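Local coordinates for NAD-dependent dehydrogenase (Rhizobium meliloti, PDB 4Z0P), which reduces glyoxylate and hydroxypyruvate with NADPH as the hydride donor, as a member of the D-isomer specific 2-hydroxyacid dehydrogenase family, at residues A[257-262]-A[279-284]. Numbering follows the deposited sequence.
With NDP (NADPH dihydro-nicotinamide-adenine-dinucleotide phosphate), chain H; OXD (oxalic acid), chain C.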
# COMPACT_ATOMS: atom_id res chain seq x y z
N SER A 257 -11.22 7.32 3.60
CA SER A 257 -9.95 8.04 3.48
C SER A 257 -10.23 9.32 2.73
O SER A 257 -10.68 9.27 1.57
CB SER A 257 -8.92 7.22 2.70
OG SER A 257 -8.54 6.04 3.43
N LEU A 258 -10.00 10.45 3.38
CA LEU A 258 -10.27 11.75 2.77
C LEU A 258 -8.99 12.55 2.71
O LEU A 258 -8.38 12.85 3.76
CB LEU A 258 -11.34 12.53 3.55
CG LEU A 258 -12.69 11.78 3.69
CD1 LEU A 258 -13.62 12.54 4.63
CD2 LEU A 258 -13.34 11.58 2.32
N ASP A 259 -8.58 12.92 1.50
CA ASP A 259 -7.46 13.82 1.25
C ASP A 259 -7.91 15.23 0.95
O ASP A 259 -7.10 16.16 0.93
CB ASP A 259 -6.64 13.33 0.06
CG ASP A 259 -5.30 14.06 -0.07
OD1 ASP A 259 -4.49 14.10 0.92
OD2 ASP A 259 -5.06 14.62 -1.18
N VAL A 260 -9.21 15.38 0.65
CA VAL A 260 -9.78 16.65 0.14
C VAL A 260 -11.08 16.92 0.87
O VAL A 260 -11.77 15.98 1.29
CB VAL A 260 -9.97 16.61 -1.39
CG1 VAL A 260 -8.62 16.48 -2.08
CG2 VAL A 260 -10.88 15.47 -1.81
N PHE A 261 -11.38 18.21 1.06
CA PHE A 261 -12.48 18.66 1.89
C PHE A 261 -13.20 19.85 1.27
O PHE A 261 -12.63 20.59 0.50
CB PHE A 261 -11.98 19.00 3.30
CG PHE A 261 -11.36 17.82 3.97
CD1 PHE A 261 -12.14 16.91 4.65
CD2 PHE A 261 -10.01 17.54 3.78
CE1 PHE A 261 -11.56 15.77 5.19
CE2 PHE A 261 -9.42 16.40 4.32
CZ PHE A 261 -10.21 15.52 5.01
N GLU A 262 -14.47 19.98 1.61
CA GLU A 262 -15.31 21.06 1.07
C GLU A 262 -14.71 22.44 1.36
O GLU A 262 -14.82 23.35 0.53
CB GLU A 262 -16.74 20.98 1.62
CG GLU A 262 -17.55 19.78 1.16
CD GLU A 262 -18.99 19.88 1.61
OE1 GLU A 262 -19.73 20.76 1.12
OE2 GLU A 262 -19.40 19.08 2.45
N TYR A 279 -9.28 8.19 7.72
CA TYR A 279 -7.91 8.66 7.54
C TYR A 279 -7.91 10.02 6.90
O TYR A 279 -8.43 10.18 5.80
CB TYR A 279 -7.12 7.74 6.64
CG TYR A 279 -6.93 6.35 7.18
CD1 TYR A 279 -6.03 6.11 8.20
CD2 TYR A 279 -7.70 5.31 6.73
CE1 TYR A 279 -5.83 4.84 8.69
CE2 TYR A 279 -7.54 4.01 7.22
CZ TYR A 279 -6.61 3.78 8.22
OH TYR A 279 -6.42 2.51 8.68
N VAL A 280 -7.35 11.01 7.57
CA VAL A 280 -7.28 12.38 7.03
C VAL A 280 -5.85 12.70 6.59
O VAL A 280 -4.92 12.55 7.38
CB VAL A 280 -7.71 13.43 8.09
CG1 VAL A 280 -7.45 14.86 7.64
CG2 VAL A 280 -9.16 13.23 8.47
N THR A 281 -5.70 13.17 5.36
CA THR A 281 -4.46 13.74 4.89
C THR A 281 -4.73 15.13 4.32
O THR A 281 -5.83 15.39 3.81
CB THR A 281 -3.71 12.83 3.89
OG1 THR A 281 -4.60 12.37 2.84
CG2 THR A 281 -3.06 11.65 4.61
N PRO A 282 -3.74 16.03 4.44
CA PRO A 282 -4.01 17.46 4.15
C PRO A 282 -3.79 17.84 2.68
O PRO A 282 -2.92 18.67 2.36
CB PRO A 282 -3.05 18.17 5.09
CG PRO A 282 -1.87 17.23 5.15
CD PRO A 282 -2.50 15.88 5.24
N HIS A 283 -4.56 17.22 1.80
CA HIS A 283 -4.47 17.47 0.36
C HIS A 283 -3.05 17.27 -0.15
O HIS A 283 -2.42 18.16 -0.74
CB HIS A 283 -5.06 18.82 0.02
CG HIS A 283 -5.39 18.99 -1.43
ND1 HIS A 283 -6.39 19.82 -1.85
CD2 HIS A 283 -4.85 18.44 -2.55
CE1 HIS A 283 -6.46 19.80 -3.17
NE2 HIS A 283 -5.54 18.97 -3.61
N VAL A 284 -2.54 16.07 0.12
CA VAL A 284 -1.20 15.64 -0.24
C VAL A 284 -1.18 14.31 -1.03
O VAL A 284 -0.14 13.63 -1.12
CB VAL A 284 -0.30 15.52 1.02
CG1 VAL A 284 0.05 16.90 1.56
CG2 VAL A 284 -0.92 14.64 2.11
PA NDP H . -8.51 13.71 -16.23
O1A NDP H . -9.11 14.92 -16.94
O2A NDP H . -7.45 12.94 -16.94
O5B NDP H . -9.72 12.74 -15.92
C5B NDP H . -10.98 13.17 -15.44
C4B NDP H . -11.93 12.00 -15.51
O4B NDP H . -13.14 12.41 -14.87
C3B NDP H . -12.31 11.59 -16.93
O3B NDP H . -12.44 10.17 -16.94
C2B NDP H . -13.65 12.25 -17.13
O2B NDP H . -14.51 11.60 -18.05
C1B NDP H . -14.22 12.13 -15.74
N9A NDP H . -15.33 13.07 -15.56
C8A NDP H . -15.32 14.42 -15.52
N7A NDP H . -16.51 14.95 -15.34
C5A NDP H . -17.34 13.87 -15.26
C6A NDP H . -18.74 13.74 -15.10
N6A NDP H . -19.56 14.80 -14.95
N1A NDP H . -19.27 12.48 -15.07
C2A NDP H . -18.45 11.43 -15.21
N3A NDP H . -17.13 11.43 -15.38
C4A NDP H . -16.63 12.70 -15.39
O3 NDP H . -8.04 14.29 -14.79
PN NDP H . -6.87 13.60 -13.91
O1N NDP H . -7.10 12.13 -13.82
O2N NDP H . -5.54 14.09 -14.35
O5D NDP H . -7.16 14.34 -12.54
C5D NDP H . -8.40 14.13 -11.88
C4D NDP H . -8.57 15.10 -10.72
O4D NDP H . -7.76 14.69 -9.61
C3D NDP H . -8.12 16.53 -10.96
O3D NDP H . -9.11 17.27 -11.70
C2D NDP H . -7.89 17.11 -9.58
O2D NDP H . -9.09 17.72 -9.08
C1D NDP H . -7.61 15.82 -8.76
N1N NDP H . -6.27 15.79 -8.18
C2N NDP H . -6.09 15.78 -6.80
C3N NDP H . -4.85 15.74 -6.23
C7N NDP H . -4.63 15.56 -4.76
O7N NDP H . -3.49 15.81 -4.31
N7N NDP H . -5.62 15.18 -3.98
C4N NDP H . -3.66 15.77 -7.11
C5N NDP H . -3.94 15.81 -8.57
C6N NDP H . -5.17 15.79 -9.04
P2B NDP H . -14.25 11.67 -19.64
O1X NDP H . -13.04 10.79 -19.84
O2X NDP H . -15.53 11.08 -20.19
O3X NDP H . -14.03 13.10 -19.97
C1 OXD C . -3.74 19.06 -8.19
C2 OXD C . -3.85 19.13 -6.74
O3 OXD C . -2.65 18.73 -8.73
O4 OXD C . -2.85 19.41 -6.06
O5 OXD C . -4.75 19.35 -8.86
O6 OXD C . -4.94 18.91 -6.20
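Asp259 OD1 takes two hydrogen bonds from the facing segment, on different sides of the oxygen. Thr281 OG1 donates to OD1 over 2.6 Å, meeting it on the anti side and 17° out of the carboxylate plane, while the backbone N of Val284 reaches the syn lone pair of OD1 at 2.9 Å. CG anti to the backbone N (chi1 -169°) brings the carboxylate of Asp259 up to 279-284, and the other oxygen, OD2, is shared by the cofactor and the backbone N of Ala285: NDP N7N donates to Asp259 OD2 in a nearly straight bond (2.9 Å, 171°). The bonds to OD1 fix the rotation of the carboxylate, and the one from N7N is consistent with orienting the carboxamide of the nicotinamide. An alanine here would probably leave the N7N amide and the Thr281 hydroxyl without this acceptor and the carboxamide freer to turn.

His283 NE2 donates to OXD O6 over 2.7 Å, the oxygen lying in the plane of the imidazole at its edge. Over one face of that ring stands Val260 CG1, 4.0 Å from the centroid and almost directly above it, a CH-pi contact. Glu264 OE1 is hydrogen-bonded to His283 ND1.

Both loops leave the C-terminal ends of neighbouring parallel strands, 255-258 and 278-280, the latter outermost within this chain, of a Rossmann-type sheet, where such folds place their cofactor. Within the two segments the strand pairing rests on Leu258, whose N bonds to Tyr279 O and whose O accepts from Thr281 N at 3.1 Å. Further out, Phe261 CZ packs on Val280 CG1 at 3.9 Å, the side chains crossing at about a right angle, and Trp106 NE1 of helix 97-115 is hydrogen-bonded to Thr281 OG1, giving this hydroxyl a second polar partner besides Asp259.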